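Local structure of VipE (Legionella pneumophila subsp. pneumophila str. Philadelphia 1, 4QN8) at residues A106-A109 with F110-H114. The protein is a bacterial effector whose molecular activity is unknown, represented here by its all-helical N-terminal part, roughly the first half of the full-length protein. Sequence-based numbering, arbitrary orientation.
Sequences AFLA and FEMAH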
# COMPACT_ATOMS: atom_id res chain seq x y z
N ALA A 106 -1.50 -0.63 1.13
CA ALA A 106 -2.16 0.44 0.40
C ALA A 106 -2.46 0.09 -1.06
O ALA A 106 -3.52 0.44 -1.57
CB ALA A 106 -1.38 1.74 0.48
N PHE A 107 -1.53 -0.59 -1.73
CA PHE A 107 -1.77 -1.02 -3.10
C PHE A 107 -2.94 -2.01 -3.15
O PHE A 107 -3.80 -1.92 -4.04
CB PHE A 107 -0.51 -1.67 -3.68
CG PHE A 107 0.23 -0.79 -4.64
CD1 PHE A 107 0.87 0.36 -4.21
CD2 PHE A 107 0.28 -1.11 -5.98
CE1 PHE A 107 1.54 1.17 -5.09
CE2 PHE A 107 0.95 -0.30 -6.88
CZ PHE A 107 1.58 0.85 -6.43
N LEU A 108 -2.98 -2.94 -2.20
CA LEU A 108 -4.09 -3.90 -2.15
C LEU A 108 -5.42 -3.18 -1.93
O LEU A 108 -6.41 -3.48 -2.60
CB LEU A 108 -3.86 -4.95 -1.06
CG LEU A 108 -4.95 -6.00 -0.78
CD1 LEU A 108 -5.27 -6.80 -2.03
CD2 LEU A 108 -4.48 -6.95 0.31
N ALA A 109 -5.43 -2.24 -0.99
CA ALA A 109 -6.63 -1.44 -0.72
C ALA A 109 -7.09 -0.63 -1.94
O ALA A 109 -8.28 -0.47 -2.17
CB ALA A 109 -6.40 -0.51 0.46
N PHE A 110 -6.14 -0.12 -2.71
CA PHE A 110 -6.47 0.68 -3.87
C PHE A 110 -7.09 -0.22 -4.93
O PHE A 110 -8.08 0.15 -5.58
CB PHE A 110 -5.22 1.35 -4.41
CG PHE A 110 -5.46 2.26 -5.57
CD1 PHE A 110 -5.82 3.59 -5.36
CD2 PHE A 110 -5.32 1.80 -6.86
CE1 PHE A 110 -6.03 4.44 -6.44
CE2 PHE A 110 -5.52 2.65 -7.95
CZ PHE A 110 -5.88 3.97 -7.73
N GLU A 111 -6.51 -1.39 -5.10
CA GLU A 111 -7.07 -2.34 -6.05
C GLU A 111 -8.45 -2.79 -5.59
O GLU A 111 -9.34 -2.99 -6.43
CB GLU A 111 -6.15 -3.54 -6.32
CG GLU A 111 -6.57 -4.30 -7.59
CD GLU A 111 -5.78 -5.57 -7.82
OE1 GLU A 111 -4.73 -5.75 -7.17
OE2 GLU A 111 -6.20 -6.39 -8.68
N MSE A 112 -8.65 -2.97 -4.29
CA MSE A 112 -9.97 -3.38 -3.82
C MSE A 112 -10.99 -2.26 -3.97
O MSE A 112 -12.20 -2.52 -4.14
CB MSE A 112 -9.91 -3.87 -2.38
CG MSE A 112 -9.07 -5.12 -2.24
SE MSE A 112 -8.80 -5.55 -0.38
CE MSE A 112 -10.55 -6.29 0.02
N ALA A 113 -10.52 -1.02 -3.93
CA ALA A 113 -11.44 0.11 -4.02
C ALA A 113 -12.00 0.23 -5.43
O ALA A 113 -13.17 0.60 -5.61
CB ALA A 113 -10.73 1.39 -3.63
N HIS A 114 -11.18 -0.10 -6.42
CA HIS A 114 -11.55 0.23 -7.79
C HIS A 114 -11.78 -1.00 -8.64
O HIS A 114 -12.57 -0.98 -9.58
CB HIS A 114 -10.49 1.15 -8.42
CG HIS A 114 -10.34 2.45 -7.70
ND1 HIS A 114 -11.36 3.37 -7.63
CD2 HIS A 114 -9.31 2.97 -6.99
CE1 HIS A 114 -10.96 4.41 -6.91
NE2 HIS A 114 -9.72 4.19 -6.52
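Leu-108 meets Met-112, a selenomethionine, one turn further along the alpha-helix 103-114, which is buried over much of its length but exposed at its C-terminal end. Four successive i to i+4 backbone bonds define the turn; the straightest, Glu-111 N to Phe-107 O, has an N-H...O angle of 163°, whereas Ala-113 N to Ala-109 O closes to 133°, the most bent of the four. Packing is tight from Ala-106 to Glu-111, all buried: Ala-109 touches Ile-149, and Ala-106 and Phe-107 both touch Val-66. More tentatively, in one of two modelled conformers Met-112 has CG anti to its own carbonyl carbon (chi1 -64°) and 3.1 Å from Leu-108 O, and SE crosses the leucine side chain, 3.9 Å from Leu-108 CG. Glu-111 extends from the same turn toward two histidines: OE2 is hydrogen-bonded to His-79 ND1 and OE1 to His-122 NE2, which should limit the carboxylate's rotation. The C-terminal end is looser: Ala-113 is partly exposed and His-114 exposed, and neither side chain meets a side chain of 106-109. There the imidazole instead approaches the ring of Phe-110 edge-on, placing His-114 CD2 3.6 Å above the phenyl plane, over its centre.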